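Local atomic coordinates of xyloglucanase (Paenibacillus pabuli, PDB entry 2JEP), a protein that hydrolyses xyloglucan, a beta-1,4-glucan-backbone polysaccharide of the plant cell wall, as a glycoside hydrolase of family 5. Residues A[268-273]-A[293-298]; A[326-331]-A[338-343]. One frame throughout, in Å; residues are numbered along the deposited sequence.

Contact 1 (A[268-273]-A[293-298])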
loop_
_atom_site.group_PDB
_atom_site.type_symbol
_atom_site.label_atom_id
_atom_site.label_comp_id
_atom_site.label_asym_id
_atom_site.label_seq_id
_atom_site.Cartn_x
_atom_site.Cartn_y
_atom_site.Cartn_z
ATOM N N PRO A 268 -9.443 5.417 -14.006
ATOM C CA PRO A 268 -10.150 6.641 -13.704
ATOM C C PRO A 268 -11.099 6.453 -12.543
ATOM O O PRO A 268 -11.819 5.459 -12.470
ATOM C CB PRO A 268 -10.922 6.934 -15.003
ATOM C CG PRO A 268 -11.201 5.563 -15.553
ATOM C CD PRO A 268 -10.062 4.682 -15.135
ATOM N N TRP A 269 -11.096 7.420 -11.630
ATOM C CA TRP A 269 -11.850 7.289 -10.383
ATOM C C TRP A 269 -13.332 7.108 -10.617
ATOM O O TRP A 269 -14.002 6.397 -9.873
ATOM C CB TRP A 269 -11.635 8.530 -9.526
ATOM C CG TRP A 269 -12.266 8.462 -8.169
ATOM C CD1 TRP A 269 -13.334 9.188 -7.728
ATOM C CD2 TRP A 269 -11.876 7.609 -7.088
ATOM N NE1 TRP A 269 -13.636 8.838 -6.431
ATOM C CE2 TRP A 269 -12.764 7.864 -6.021
ATOM C CE3 TRP A 269 -10.887 6.619 -6.927
ATOM C CZ2 TRP A 269 -12.650 7.226 -4.787
ATOM C CZ3 TRP A 269 -10.785 5.977 -5.688
ATOM C CH2 TRP A 269 -11.663 6.302 -4.635
ATOM N N ASP A 270 -13.875 7.747 -11.647
ATOM C CA ASP A 270 -15.288 7.642 -11.905
ATOM C C ASP A 270 -15.739 6.188 -12.074
ATOM O O ASP A 270 -16.822 5.826 -11.612
ATOM C CB ASP A 270 -15.763 8.594 -13.022
ATOM C CG ASP A 270 -15.114 8.386 -14.399
ATOM O OD1 ASP A 270 -14.244 7.523 -14.584
ATOM O OD2 ASP A 270 -15.504 9.194 -15.302
ATOM N N PHE A 271 -14.884 5.367 -12.680
ATOM C CA PHE A 271 -15.110 3.929 -12.740
ATOM C C PHE A 271 -14.759 3.208 -11.455
ATOM O O PHE A 271 -15.549 2.419 -10.935
ATOM C CB PHE A 271 -14.290 3.317 -13.899
ATOM C CG PHE A 271 -14.278 1.816 -13.912
ATOM C CD1 PHE A 271 -15.429 1.100 -14.187
ATOM C CD2 PHE A 271 -13.132 1.118 -13.570
ATOM C CE1 PHE A 271 -15.434 -0.300 -14.150
ATOM C CE2 PHE A 271 -13.126 -0.270 -13.508
ATOM C CZ PHE A 271 -14.291 -0.989 -13.796
ATOM N N ALA A 272 -13.536 3.449 -10.975
ATOM C CA ALA A 272 -12.942 2.574 -9.974
ATOM C C ALA A 272 -13.400 2.838 -8.554
ATOM O O ALA A 272 -13.459 1.893 -7.746
ATOM C CB ALA A 272 -11.422 2.646 -10.038
ATOM N N GLY A 273 -13.663 4.100 -8.225
ATOM C CA GLY A 273 -13.929 4.437 -6.837
ATOM C C GLY A 273 -15.136 5.305 -6.538
ATOM O O GLY A 273 -15.593 5.353 -5.384
ATOM N N SER A 293 -15.899 5.583 -19.059
ATOM C CA SER A 293 -15.255 6.890 -18.949
ATOM C C SER A 293 -14.819 7.376 -20.334
ATOM O O SER A 293 -14.745 6.604 -21.290
ATOM C CB SER A 293 -14.018 6.802 -18.049
ATOM O OG SER A 293 -14.307 6.162 -16.819
ATOM N N THR A 294 -14.490 8.660 -20.420
ATOM C CA THR A 294 -13.996 9.245 -21.673
ATOM C C THR A 294 -12.476 9.346 -21.699
ATOM O O THR A 294 -11.907 9.806 -22.689
ATOM C CB THR A 294 -14.606 10.620 -21.905
ATOM O OG1 THR A 294 -14.401 11.419 -20.751
ATOM C CG2 THR A 294 -16.104 10.486 -22.189
ATOM N N TRP A 295 -11.815 8.890 -20.633
ATOM C CA TRP A 295 -10.371 8.962 -20.510
ATOM C C TRP A 295 -9.957 7.812 -19.552
ATOM O O TRP A 295 -10.805 7.085 -19.034
ATOM C CB TRP A 295 -9.932 10.333 -19.960
ATOM C CG TRP A 295 -10.326 10.511 -18.516
ATOM C CD1 TRP A 295 -11.563 10.830 -18.044
ATOM C CD2 TRP A 295 -9.500 10.304 -17.349
ATOM N NE1 TRP A 295 -11.565 10.853 -16.669
ATOM C CE2 TRP A 295 -10.311 10.537 -16.218
ATOM C CE3 TRP A 295 -8.155 9.964 -17.153
ATOM C CZ2 TRP A 295 -9.830 10.431 -14.908
ATOM C CZ3 TRP A 295 -7.695 9.849 -15.857
ATOM C CH2 TRP A 295 -8.529 10.090 -14.748
ATOM N N GLY A 296 -8.658 7.646 -19.373
ATOM C CA GLY A 296 -8.179 6.718 -18.362
ATOM C C GLY A 296 -8.207 5.254 -18.763
ATOM O O GLY A 296 -8.221 4.360 -17.907
ATOM N N GLN A 297 -8.155 4.995 -20.060
ATOM C CA GLN A 297 -8.279 3.648 -20.579
ATOM C C GLN A 297 -6.915 2.995 -20.707
ATOM O O GLN A 297 -5.958 3.401 -20.031
ATOM C CB GLN A 297 -9.054 3.667 -21.891
ATOM C CG GLN A 297 -10.393 4.355 -21.726
ATOM C CD GLN A 297 -11.315 3.636 -20.738
ATOM O OE1 GLN A 297 -11.592 2.431 -20.907
ATOM N NE2 GLN A 297 -11.774 4.344 -19.702
ATOM N N GLU A 298 -6.793 1.987 -21.564
ATOM C CA GLU A 298 -5.565 1.192 -21.651
ATOM C C GLU A 298 -4.348 2.048 -21.983
ATOM O O GLU A 298 -3.239 1.769 -21.499
ATOM C CB GLU A 298 -5.728 0.118 -22.734
ATOM C CG GLU A 298 -6.732 -1.002 -22.419
ATOM C CD GLU A 298 -8.160 -0.748 -22.892
ATOM O OE1 GLU A 298 -8.588 0.421 -23.033
ATOM O OE2 GLU A 298 -8.847 -1.776 -23.125
HETATM O O HOH W 1 -15.287 9.999 -17.942
HETATM O O HOH W 2 -13.740 11.487 -14.886
#
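Ser293 meets Asp270 through a direct hydrogen bond, its OG donating to Asp270 OD1 at 2.6 Å from above the carboxylate plane, 36° out of it. Asp270 CG sits between its own backbone N and carbonyl carbon (chi1 60°), which puts CG on the loop side; a short acidic side chain suits a place that must accept several bonds. At Thr294 the backbone takes over: water 1 accepts from Thr294 N and donates to Asp270 OD2, 2.8 Å away. Trp295 adds a second bridge, its NE1 donating a hydrogen bond to water 2 at 2.9 Å, while that water's bond to Asp270 OD2 is weak. Pro268 CB lies over one face of the six-membered ring of the same indole, offset toward the rim, 3.9 Å from the centroid and 21° off the normal, a CH-pi contact. Gly296 has positive phi, which by itself favours glycine, and its O lies 3.3 Å from Pro268 CD; a beta carbon here would collide with the proline. Gln297 NE2 donates to Trp295 O at 3.0 Å, and its OE1 accepts from Gly283 N. Pro268, N-cap of helix 269-272 after barrel strand 259-265, thus rests on the loop that leads into helix 298-313.

Contact 2 (A[326-331]-A[338-343])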
loop_
_atom_site.group_PDB
_atom_site.type_symbol
_atom_site.label_atom_id
_atom_site.label_comp_id
_atom_site.label_asym_id
_atom_site.label_seq_id
_atom_site.Cartn_x
_atom_site.Cartn_y
_atom_site.Cartn_z
ATOM N N SER A 326 -11.271 -1.848 -8.166
ATOM C CA SER A 326 -12.494 -1.159 -8.534
ATOM C C SER A 326 -13.671 -1.636 -7.698
ATOM O O SER A 326 -13.772 -2.829 -7.363
ATOM C CB SER A 326 -12.768 -1.282 -10.030
ATOM O OG SER A 326 -12.906 -2.626 -10.439
ATOM N N ILE A 327 -14.546 -0.700 -7.363
ATOM C CA ILE A 327 -15.657 -1.015 -6.484
ATOM C C ILE A 327 -16.812 -1.721 -7.196
ATOM O O ILE A 327 -17.068 -1.517 -8.397
ATOM C CB ILE A 327 -16.200 0.242 -5.761
ATOM C CG1 ILE A 327 -16.794 1.295 -6.729
ATOM C CG2 ILE A 327 -15.112 0.808 -4.860
ATOM C CD1 ILE A 327 -17.465 2.417 -6.038
ATOM N N ASP A 328 -17.555 -2.515 -6.421
ATOM C CA ASP A 328 -18.657 -3.322 -6.940
ATOM C C ASP A 328 -19.852 -2.461 -7.293
ATOM O O ASP A 328 -20.517 -1.915 -6.412
ATOM C CB ASP A 328 -19.025 -4.370 -5.898
ATOM C CG ASP A 328 -20.088 -5.362 -6.353
ATOM O OD1 ASP A 328 -20.842 -5.044 -7.293
ATOM O OD2 ASP A 328 -20.142 -6.448 -5.713
ATOM N N LYS A 329 -20.112 -2.360 -8.600
ATOM C CA LYS A 329 -21.241 -1.582 -9.140
ATOM C C LYS A 329 -22.271 -2.487 -9.806
ATOM O O LYS A 329 -23.040 -2.016 -10.643
ATOM C CB LYS A 329 -20.751 -0.468 -10.087
ATOM C CG LYS A 329 -19.907 0.564 -9.386
ATOM C CD LYS A 329 -19.552 1.714 -10.287
ATOM C CE LYS A 329 -18.646 2.709 -9.618
ATOM N NZ LYS A 329 -18.588 4.007 -10.386
ATOM N N THR A 330 -22.307 -3.770 -9.421
ATOM C CA THR A 330 -23.304 -4.676 -9.988
ATOM C C THR A 330 -24.746 -4.298 -9.632
ATOM O O THR A 330 -25.661 -4.722 -10.347
ATOM C CB THR A 330 -23.064 -6.134 -9.551
ATOM O OG1 THR A 330 -23.104 -6.238 -8.121
ATOM C CG2 THR A 330 -21.753 -6.670 -10.102
ATOM N N SER A 331 -24.935 -3.456 -8.609
ATOM C CA SER A 331 -26.264 -2.932 -8.263
ATOM C C SER A 331 -26.739 -1.873 -9.256
ATOM O O SER A 331 -27.917 -1.521 -9.276
ATOM C CB SER A 331 -26.280 -2.338 -6.852
ATOM O OG SER A 331 -25.412 -1.225 -6.723
ATOM N N VAL A 338 -17.631 -7.970 -15.241
ATOM C CA VAL A 338 -16.813 -8.172 -16.424
ATOM C C VAL A 338 -15.701 -7.137 -16.458
ATOM O O VAL A 338 -14.543 -7.452 -16.760
ATOM C CB VAL A 338 -17.675 -8.043 -17.733
ATOM C CG1 VAL A 338 -16.819 -8.106 -18.986
ATOM C CG2 VAL A 338 -18.779 -9.139 -17.757
ATOM N N TYR A 339 -16.050 -5.898 -16.135
ATOM C CA TYR A 339 -15.088 -4.793 -16.191
ATOM C C TYR A 339 -14.166 -4.709 -14.998
ATOM O O TYR A 339 -13.020 -4.301 -15.140
ATOM C CB TYR A 339 -15.802 -3.447 -16.519
ATOM C CG TYR A 339 -16.672 -3.689 -17.724
ATOM C CD1 TYR A 339 -16.086 -4.016 -18.941
ATOM C CD2 TYR A 339 -18.043 -3.845 -17.593
ATOM C CE1 TYR A 339 -16.832 -4.410 -20.010
ATOM C CE2 TYR A 339 -18.814 -4.228 -18.680
ATOM C CZ TYR A 339 -18.195 -4.535 -19.874
ATOM O OH TYR A 339 -18.916 -4.975 -20.973
ATOM N N ARG A 340 -14.660 -5.099 -13.822
ATOM C CA ARG A 340 -13.762 -5.199 -12.684
ATOM C C ARG A 340 -12.671 -6.220 -12.942
ATOM O O ARG A 340 -11.512 -6.012 -12.612
ATOM C CB ARG A 340 -14.545 -5.506 -11.403
ATOM C CG ARG A 340 -15.569 -4.408 -11.074
ATOM C CD ARG A 340 -15.821 -4.264 -9.584
ATOM N NE ARG A 340 -16.348 -5.494 -9.030
ATOM C CZ ARG A 340 -16.219 -5.893 -7.755
ATOM N NH1 ARG A 340 -15.523 -5.205 -6.844
ATOM N NH2 ARG A 340 -16.790 -7.014 -7.394
ATOM N N ALA A 341 -13.044 -7.342 -13.544
ATOM C CA ALA A 341 -12.071 -8.330 -13.945
ATOM C C ALA A 341 -11.133 -7.763 -15.001
ATOM O O ALA A 341 -9.916 -7.911 -14.887
ATOM C CB ALA A 341 -12.768 -9.599 -14.444
ATOM N N ALA A 342 -11.681 -7.151 -16.057
ATOM C CA ALA A 342 -10.829 -6.615 -17.138
ATOM C C ALA A 342 -9.838 -5.596 -16.602
ATOM O O ALA A 342 -8.667 -5.588 -17.001
ATOM C CB ALA A 342 -11.685 -6.020 -18.258
ATOM N N TYR A 343 -10.306 -4.720 -15.718
ATOM C CA TYR A 343 -9.448 -3.688 -15.115
ATOM C C TYR A 343 -8.368 -4.337 -14.266
ATOM O O TYR A 343 -7.199 -3.991 -14.371
ATOM C CB TYR A 343 -10.304 -2.781 -14.247
ATOM C CG TYR A 343 -9.633 -1.598 -13.612
ATOM C CD1 TYR A 343 -9.203 -0.548 -14.360
ATOM C CD2 TYR A 343 -9.451 -1.532 -12.262
ATOM C CE1 TYR A 343 -8.646 0.560 -13.805
ATOM C CE2 TYR A 343 -8.861 -0.430 -11.671
ATOM C CZ TYR A 343 -8.462 0.629 -12.442
ATOM O OH TYR A 343 -7.894 1.718 -11.817
HETATM O O HOH W 3 -10.756 -4.388 -10.397
#
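The loop that leaves barrel strand 319-324 turns back over helix 336-353, the next helix of the beta/alpha barrel, and Arg340 of that helix ties the two together by extending to Ser326, Ile327 and Asp328. Its NH1 donates to Ser326 O at 3.0 Å in a nearly straight bond (166°), with the oxygen at the edge of the guanidinium and close to its plane. The chain bends at chi3 (-61°), which turns NE back beside the loop, and CD lies 3.2 Å from Ile327 O. Arginine suits the place because it combines a long aliphatic stem with a flat group offering several N-H donors: NE donates to Asn337 OD1, fixing the rotation of the group. Over one guanidinium face lies the backbone of Asp328, with CA 3.5 Å above the plane. The carboxylate stacks at 26° to the guanidinium, and Asp328 OD2 makes only a long salt bridge of 3.8 Å to Arg340 NH2, well out of plane, so the attraction is probably one of charge alone. The other oxygen, OD1, is gripped by Thr330 N at 2.9 Å and by Thr330 OG1, whose bond is taken by the syn lone pair of Asp328 OD1. Ser326, small enough to lie close over the helix, places OG 3.3 Å from Arg340 CG and shares water 3 with Arg340 O, while its CB packs on Tyr343 CD2. Tyr343 OH bonds to Ser267 O. The bond from Thr330 N to Asp328 OD1 closes an Asx turn, here set within a beta-to-alpha loop of a TIM barrel.

Contacts 1 and 2 lie side by side, their centres about 12 Å apart, in the successive loops that follow strands 259-265 and 319-324. Two polar links join them: Ile327 N stands 2.8 Å from Ala272 O, a probable backbone hydrogen bond, and Lys329 NZ bonds to Asp270 O while also reaching the carbonyls of Glu274, Asn276 and Ile279. Phe271 supplies the apolar seam, meeting Tyr343 edge-to-face and touching Ser326. Loops after the strands form the catalytic face in TIM-barrel enzymes, so both contacts probably help to shape its periphery; a bound calcium ion lies about 9 Å from the side chain of Ile327.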